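Local coordinates for molybdopterin-guanine dinucleotide biosynthesis protein B (mobB) (Archaeoglobus fulgidus, PDB 2F1R), which probably binds GTP through a P-loop and takes part in making the guanine dinucleotide form of the molybdenum cofactor, at the interface of chains A and B. Residues are numbered along the deposited sequence; one frame, centred on the assembly and turned at random. Chains: chain A/B, molybdopterin-guanine dinucleotide biosynthesis protein B (mobB).

Contact 1: the interface of chains A and B. Residues chain A 56, 61-63; chain B 19-20, 34-35, 37.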
loop_
_atom_site.group_PDB
_atom_site.type_symbol
_atom_site.label_atom_id
_atom_site.label_comp_id
_atom_site.label_asym_id
_atom_site.label_seq_id
_atom_site.Cartn_x
_atom_site.Cartn_y
_atom_site.Cartn_z
ATOM N N ILE A 56 -3.431 -10.334 -10.998
ATOM C CA ILE A 56 -2.513 -9.358 -11.600
ATOM C C ILE A 56 -1.172 -9.382 -10.816
ATOM O O ILE A 56 -0.095 -9.494 -11.396
ATOM C CB ILE A 56 -3.152 -7.928 -11.695
ATOM C CG1 ILE A 56 -4.270 -7.910 -12.748
ATOM C CG2 ILE A 56 -2.091 -6.905 -12.081
ATOM C CD1 ILE A 56 -5.456 -7.019 -12.436
ATOM N N ALA A 61 2.933 -7.994 -11.876
ATOM C CA ALA A 61 2.718 -6.543 -11.664
ATOM C C ALA A 61 2.597 -6.218 -10.182
ATOM O O ALA A 61 2.000 -7.003 -9.424
ATOM C CB ALA A 61 1.451 -6.014 -12.413
ATOM N N ASP A 62 3.169 -5.078 -9.781
ATOM C CA ASP A 62 2.801 -4.456 -8.507
ATOM C C ASP A 62 1.432 -3.806 -8.688
ATOM O O ASP A 62 1.049 -3.450 -9.814
ATOM C CB ASP A 62 3.865 -3.458 -8.101
ATOM C CG ASP A 62 5.193 -4.158 -7.753
ATOM O OD1 ASP A 62 5.159 -5.380 -7.346
ATOM O OD2 ASP A 62 6.253 -3.474 -7.833
ATOM N N VAL A 63 0.660 -3.717 -7.603
ATOM C CA VAL A 63 -0.749 -3.391 -7.731
ATOM C C VAL A 63 -1.164 -2.193 -6.837
ATOM O O VAL A 63 -0.790 -2.137 -5.667
ATOM C CB VAL A 63 -1.598 -4.637 -7.374
ATOM C CG1 VAL A 63 -3.105 -4.312 -7.378
ATOM C CG2 VAL A 63 -1.316 -5.768 -8.403
ATOM N N ILE B 19 -4.289 -8.320 -19.400
ATOM C CA ILE B 19 -3.199 -7.801 -18.568
ATOM C C ILE B 19 -2.296 -8.920 -18.027
ATOM O O ILE B 19 -1.062 -8.879 -18.201
ATOM C CB ILE B 19 -3.747 -6.875 -17.460
ATOM C CG1 ILE B 19 -4.454 -5.653 -18.106
ATOM C CG2 ILE B 19 -2.594 -6.496 -16.503
ATOM C CD1 ILE B 19 -5.339 -4.836 -17.176
ATOM N N THR B 20 -2.922 -9.955 -17.453
ATOM C CA THR B 20 -2.154 -10.995 -16.775
ATOM C C THR B 20 -1.425 -11.815 -17.817
ATOM O O THR B 20 -0.247 -12.195 -17.610
ATOM C CB THR B 20 -3.015 -11.889 -15.823
ATOM O OG1 THR B 20 -4.150 -12.400 -16.528
ATOM C CG2 THR B 20 -3.511 -11.047 -14.620
ATOM N N ALA B 34 3.447 -1.472 -12.855
ATOM C CA ALA B 34 2.397 -1.408 -11.844
ATOM C C ALA B 34 1.030 -1.347 -12.540
ATOM O O ALA B 34 0.932 -0.838 -13.669
ATOM C CB ALA B 34 2.592 -0.187 -11.007
ATOM N N VAL B 35 0.006 -1.895 -11.900
ATOM C CA VAL B 35 -1.365 -1.806 -12.364
ATOM C C VAL B 35 -2.205 -1.135 -11.303
ATOM O O VAL B 35 -2.203 -1.571 -10.150
ATOM C CB VAL B 35 -1.963 -3.203 -12.668
ATOM C CG1 VAL B 35 -3.468 -3.125 -12.964
ATOM C CG2 VAL B 35 -1.205 -3.893 -13.848
ATOM N N LYS B 37 -5.877 -0.422 -10.289
ATOM C CA LYS B 37 -7.295 -0.751 -10.402
ATOM C C LYS B 37 -8.113 0.149 -9.484
ATOM O O LYS B 37 -7.996 0.088 -8.270
ATOM C CB LYS B 37 -7.637 -2.203 -10.031
ATOM C CG LYS B 37 -6.549 -3.268 -10.135
ATOM C CD LYS B 37 -7.184 -4.672 -10.096
ATOM C CE LYS B 37 -8.281 -4.773 -9.012
ATOM N NZ LYS B 37 -9.370 -5.853 -9.183
#

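Contact 2: the interface of chains A and B. Residues chain A 57, 74-77; chain B 69-71.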
loop_
_atom_site.group_PDB
_atom_site.type_symbol
_atom_site.label_atom_id
_atom_site.label_comp_id
_atom_site.label_asym_id
_atom_site.label_seq_id
_atom_site.Cartn_x
_atom_site.Cartn_y
_atom_site.Cartn_z
ATOM N N TYR A 57 -1.258 -9.302 -9.490
ATOM C CA TYR A 57 -0.066 -9.388 -8.685
ATOM C C TYR A 57 0.802 -10.613 -9.036
ATOM O O TYR A 57 1.992 -10.471 -9.313
ATOM C CB TYR A 57 -0.355 -9.375 -7.191
ATOM C CG TYR A 57 0.944 -9.311 -6.436
ATOM C CD1 TYR A 57 1.541 -8.087 -6.183
ATOM C CD2 TYR A 57 1.617 -10.465 -6.050
ATOM C CE1 TYR A 57 2.752 -7.993 -5.494
ATOM C CE2 TYR A 57 2.832 -10.391 -5.377
ATOM C CZ TYR A 57 3.385 -9.138 -5.097
ATOM O OH TYR A 57 4.568 -9.013 -4.431
ATOM N N ILE A 74 0.419 -2.781 -3.137
ATOM C CA ILE A 74 0.965 -4.098 -2.887
ATOM C C ILE A 74 2.127 -4.309 -3.855
ATOM O O ILE A 74 1.950 -4.170 -5.057
ATOM C CB ILE A 74 -0.103 -5.162 -3.098
ATOM C CG1 ILE A 74 -1.404 -4.732 -2.364
ATOM C CG2 ILE A 74 0.437 -6.557 -2.643
ATOM C CD1 ILE A 74 -2.676 -5.520 -2.721
ATOM N N ARG A 75 3.314 -4.581 -3.321
ATOM C CA ARG A 75 4.492 -4.671 -4.153
ATOM C C ARG A 75 5.590 -5.650 -3.716
ATOM O O ARG A 75 5.855 -5.807 -2.537
ATOM C CB ARG A 75 5.086 -3.281 -4.355
ATOM C CG ARG A 75 5.580 -2.658 -3.117
ATOM C CD ARG A 75 6.470 -1.529 -3.516
ATOM N NE ARG A 75 7.843 -1.904 -3.654
ATOM C CZ ARG A 75 8.722 -1.225 -4.377
ATOM N NH1 ARG A 75 8.329 -0.161 -5.069
ATOM N NH2 ARG A 75 9.996 -1.642 -4.445
ATOM N N ARG A 76 6.230 -6.290 -4.684
ATOM C CA ARG A 76 7.349 -7.202 -4.403
ATOM C C ARG A 76 8.578 -6.465 -3.834
ATOM O O ARG A 76 8.985 -5.358 -4.290
ATOM C CB ARG A 76 7.661 -8.096 -5.628
ATOM C CG ARG A 76 8.176 -7.343 -6.889
ATOM C CD ARG A 76 7.737 -7.976 -8.257
ATOM N NE ARG A 76 6.285 -7.840 -8.420
ATOM C CZ ARG A 76 5.427 -8.860 -8.538
ATOM N NH1 ARG A 76 5.856 -10.101 -8.570
ATOM N NH2 ARG A 76 4.126 -8.632 -8.588
ATOM N N VAL A 77 9.132 -7.037 -2.776
ATOM C CA VAL A 77 10.402 -6.541 -2.256
ATOM C C VAL A 77 11.441 -7.677 -2.134
ATOM O O VAL A 77 11.058 -8.820 -2.038
ATOM C CB VAL A 77 10.213 -5.839 -0.858
ATOM C CG1 VAL A 77 9.328 -4.630 -1.021
ATOM C CG2 VAL A 77 9.664 -6.832 0.210
ATOM N N VAL B 69 8.771 -11.194 1.231
ATOM C CA VAL B 69 8.836 -10.865 -0.205
ATOM C C VAL B 69 7.772 -9.901 -0.759
ATOM O O VAL B 69 7.690 -9.689 -1.981
ATOM C CB VAL B 69 8.994 -12.128 -1.152
ATOM C CG1 VAL B 69 10.446 -12.711 -1.073
ATOM C CG2 VAL B 69 7.910 -13.187 -0.902
ATOM N N LYS B 70 6.984 -9.303 0.122
ATOM C CA LYS B 70 5.844 -8.528 -0.323
ATOM C C LYS B 70 5.646 -7.398 0.698
ATOM O O LYS B 70 5.746 -7.605 1.917
ATOM C CB LYS B 70 4.635 -9.463 -0.385
ATOM C CG LYS B 70 3.278 -8.939 -0.851
ATOM C CD LYS B 70 2.346 -10.180 -1.069
ATOM C CE LYS B 70 0.870 -9.880 -1.441
ATOM N NZ LYS B 70 0.219 -10.939 -2.368
ATOM N N LEU B 71 5.356 -6.208 0.194
ATOM C CA LEU B 71 4.962 -5.124 1.098
ATOM C C LEU B 71 3.582 -4.581 0.731
ATOM O O LEU B 71 3.240 -4.338 -0.416
ATOM C CB LEU B 71 6.005 -4.003 1.056
ATOM C CG LEU B 71 5.759 -2.808 1.977
ATOM C CD1 LEU B 71 6.984 -2.532 2.833
ATOM C CD2 LEU B 71 5.382 -1.576 1.169
HETATM O O HOH W 1 5.898 -10.996 -3.821
#

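Contact 3: the interface of chains A and B. Residues chain A 35-36, 88, 92-93, 96; chain B 63-64, 73.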
loop_
_atom_site.group_PDB
_atom_site.type_symbol
_atom_site.label_atom_id
_atom_site.label_comp_id
_atom_site.label_asym_id
_atom_site.label_seq_id
_atom_site.Cartn_x
_atom_site.Cartn_y
_atom_site.Cartn_z
ATOM N N VAL A 35 1.248 2.838 11.210
ATOM C CA VAL A 35 1.738 1.640 11.935
ATOM C C VAL A 35 2.391 0.642 10.968
ATOM O O VAL A 35 1.787 0.288 9.920
ATOM C CB VAL A 35 0.613 0.962 12.698
ATOM C CG1 VAL A 35 1.061 -0.386 13.325
ATOM C CG2 VAL A 35 0.041 1.915 13.752
ATOM N N VAL A 36 3.629 0.251 11.280
ATOM C CA VAL A 36 4.349 -0.770 10.496
ATOM C C VAL A 36 4.310 -2.094 11.294
ATOM O O VAL A 36 4.670 -2.122 12.459
ATOM C CB VAL A 36 5.772 -0.340 10.170
ATOM C CG1 VAL A 36 6.440 -1.335 9.226
ATOM C CG2 VAL A 36 5.765 1.021 9.499
ATOM N N ILE A 88 11.574 1.485 4.327
ATOM C CA ILE A 88 10.119 1.624 4.334
ATOM C C ILE A 88 9.707 3.077 4.605
ATOM O O ILE A 88 8.894 3.614 3.874
ATOM C CB ILE A 88 9.418 0.649 5.299
ATOM C CG1 ILE A 88 9.682 -0.810 4.929
ATOM C CG2 ILE A 88 7.894 0.833 5.282
ATOM C CD1 ILE A 88 9.359 -1.828 6.097
ATOM N N TYR A 92 7.587 5.470 1.874
ATOM C CA TYR A 92 6.175 5.443 2.186
ATOM C C TYR A 92 5.711 6.423 3.248
ATOM O O TYR A 92 4.560 6.826 3.247
ATOM C CB TYR A 92 5.786 4.037 2.630
ATOM C CG TYR A 92 5.709 3.059 1.497
ATOM C CD1 TYR A 92 4.585 3.005 0.684
ATOM C CD2 TYR A 92 6.761 2.200 1.228
ATOM C CE1 TYR A 92 4.505 2.119 -0.361
ATOM C CE2 TYR A 92 6.696 1.303 0.174
ATOM C CZ TYR A 92 5.552 1.269 -0.608
ATOM O OH TYR A 92 5.476 0.381 -1.664
ATOM N N LEU A 93 6.598 6.763 4.168
ATOM C CA LEU A 93 6.158 7.250 5.454
ATOM C C LEU A 93 6.695 8.628 5.815
ATOM O O LEU A 93 6.491 9.096 6.930
ATOM C CB LEU A 93 6.518 6.211 6.543
ATOM C CG LEU A 93 5.920 4.783 6.472
ATOM C CD1 LEU A 93 6.111 4.041 7.774
ATOM C CD2 LEU A 93 4.464 4.728 6.110
ATOM N N TYR A 96 4.371 11.441 7.558
ATOM C CA TYR A 96 3.658 11.201 8.785
ATOM C C TYR A 96 4.266 11.960 9.939
ATOM O O TYR A 96 5.454 12.232 9.967
ATOM C CB TYR A 96 3.651 9.704 9.077
ATOM C CG TYR A 96 2.693 9.062 8.147
ATOM C CD1 TYR A 96 1.367 8.931 8.486
ATOM C CD2 TYR A 96 3.113 8.603 6.878
ATOM C CE1 TYR A 96 0.464 8.325 7.607
ATOM C CE2 TYR A 96 2.219 7.994 5.993
ATOM C CZ TYR A 96 0.894 7.863 6.350
ATOM O OH TYR A 96 -0.014 7.240 5.449
ATOM N N VAL B 63 -1.511 1.790 7.454
ATOM C CA VAL B 63 -0.775 0.575 7.817
ATOM C C VAL B 63 0.168 0.193 6.711
ATOM O O VAL B 63 -0.228 0.146 5.543
ATOM C CB VAL B 63 -1.724 -0.681 8.027
ATOM C CG1 VAL B 63 -0.978 -1.817 8.700
ATOM C CG2 VAL B 63 -2.886 -0.332 8.917
ATOM N N VAL B 64 1.406 -0.128 7.088
ATOM C CA VAL B 64 2.285 -0.984 6.288
ATOM C C VAL B 64 2.333 -2.425 6.894
ATOM O O VAL B 64 2.630 -2.609 8.087
ATOM C CB VAL B 64 3.746 -0.436 6.169
ATOM C CG1 VAL B 64 4.638 -1.409 5.340
ATOM C CG2 VAL B 64 3.776 0.989 5.549
ATOM N N PHE B 73 0.738 -1.413 1.727
ATOM C CA PHE B 73 0.576 -0.110 2.339
ATOM C C PHE B 73 -0.861 0.285 2.069
ATOM O O PHE B 73 -1.278 0.358 0.906
ATOM C CB PHE B 73 1.578 0.881 1.745
ATOM C CG PHE B 73 1.397 2.346 2.222
ATOM C CD1 PHE B 73 1.266 2.677 3.598
ATOM C CD2 PHE B 73 1.405 3.383 1.308
ATOM C CE1 PHE B 73 1.139 4.000 4.011
ATOM C CE2 PHE B 73 1.285 4.720 1.720
ATOM C CZ PHE B 73 1.162 5.014 3.082
#

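Contact 1: the interface of chains A and B
A:Ile56 and B:Val35 meet at about a right angle, and this crossing organises the apolar side of a strand-to-strand junction between the two chains of the deposited assembly. The gamma-methyl CG2 of A:Ile56 rests on CG2 of B:Val35 at 3.6 Å. That same valine methyl also receives CB of A:Ala61 at 3.7 Å, so one branch of B:Val35 packs against both the helix and the residue leading into the strand of chain A. In A:Ile56, CG2 stands anti to the backbone N and CG1 lies beside it (chi1 -70°). The two branches therefore diverge: CG2 reaches B:Val35, while CD1, at the end of the other, reaches CD of B:Lys37 at 3.7 Å. The lysine contributes the aliphatic part of its chain. B:Thr20 arrives from its own helix, again at roughly a right angle, and sets its methyl CG2 3.6 Å from CA of A:Ile56. Alongside this packing, the backbone N of B:Val35 donates a hydrogen bond to the carbonyl O of A:Asp62 at 2.8 Å. Bridges of A:Asp62 with B:Ala34 and A:Val63 with B:Val35 set strand 62-66 of chain A parallel to strand 33-38 of chain B, with helix 52-59 of chain A and helix 14-28 of chain B packed beside the join.

Contact 2: the interface of chains A and B
A:Ile74 and B:Lys70 lie side by side and point the same way, with the isoleucine methyl CG2 3.6 Å from the lysine CE. This apolar centre depends on the aliphatic length of B:Lys70, whose CG is anti to the backbone N (chi1 -179°) and whose chain stays extended until its last torsion. Farther along the strand pair, CG1 of A:Val77 packs obliquely on CB of B:Leu71 at 4.0 Å. The lysine chain also passes the phenol of A:Tyr57 and brings its amino group NZ over the ring face, 4.3 Å from the centroid, in a cation-pi contact. On the opposite face, NH2 of A:Arg76 lies over the ring centre, 3.4 Å above the plane, and donates a hydrogen bond to the tyrosine's own carbonyl O. The ring is thus held between two cationic groups, and the cover from NH2 probably helps to fix it. The backbones of A:Arg75 and B:Leu71 exchange a reciprocal pair of hydrogen bonds, N of each to O of the other, making strands 70-76 of the two chains antiparallel neighbours in what becomes a shared sheet. At the rim, a water at the edge of the A:Tyr57 ring links its hydroxyl OH to the carbonyl O of B:Val69, 2.9 Å from the water. The same carbonyl accepts the backbone N of A:Val77 at 3.1 Å, but that donor stands 67° out of the carbonyl plane, well away from a lone-pair direction.

Contact 3: the interface of chains A and B
B:Phe73 presents one ring face to A:Tyr92, and the two side chains slide past each other in opposite directions. From its CB, 3.8 Å from CE1 of A:Tyr92, the phenylalanine leads through CG, which stands anti to the backbone N (chi1 174°), to CD2 near the tyrosine's CD1. The planes are inclined at 67° in an edge-to-face meeting, although A:Tyr92 is poorly ordered. Along the other side of the ring, CE1 reaches the methyl CD2 of A:Leu93 at 4.0 Å. At the tip, the side chain of A:Tyr96 comes from the opposite direction and sets its hydroxyl OH 3.5 Å from CZ. Replacing this phenylalanine by an alanine would probably leave A:Leu93 and the A:Tyr96 hydroxyl without their aromatic partner and open a gap beside A:Tyr92. Strand 62-66 of chain B runs parallel to strand 33-37 of chain A, and helix 85-93 of chain A packs over this pair and B:Phe73 of strand 70-76. The methyl CD2 of A:Leu93 also touches CG2 of B:Val64 at 3.8 Å. The other branch of B:Val64, CG1, faces CG2 of A:Ile88, and the B:Val64 side chain lies alongside that of A:Val36. The backbone N of B:Val64 donates a hydrogen bond to the carbonyl O of A:Val35 at 2.9 Å.

Contacts 1 and 2 lie about 12 Å apart, contacts 2 and 3 about 14 Å, and contacts 1 and 3 about 21 Å, between the centres of their C-alpha atoms. Contacts 1 and 3 use the same parallel strand pairing with the chains exchanged, but sample different side chains around it. Contact 2, where the two 70-76 strands pair, lies between contacts 1 and 3. Helix 52-59 of chain A serves contacts 1 and 2, and B:Phe73 of contact 3 shares a strand with B:Lys70. Strands of both chains thus build one sheet, which suggests an intertwined dimer, although the structure alone does not show the form in solution.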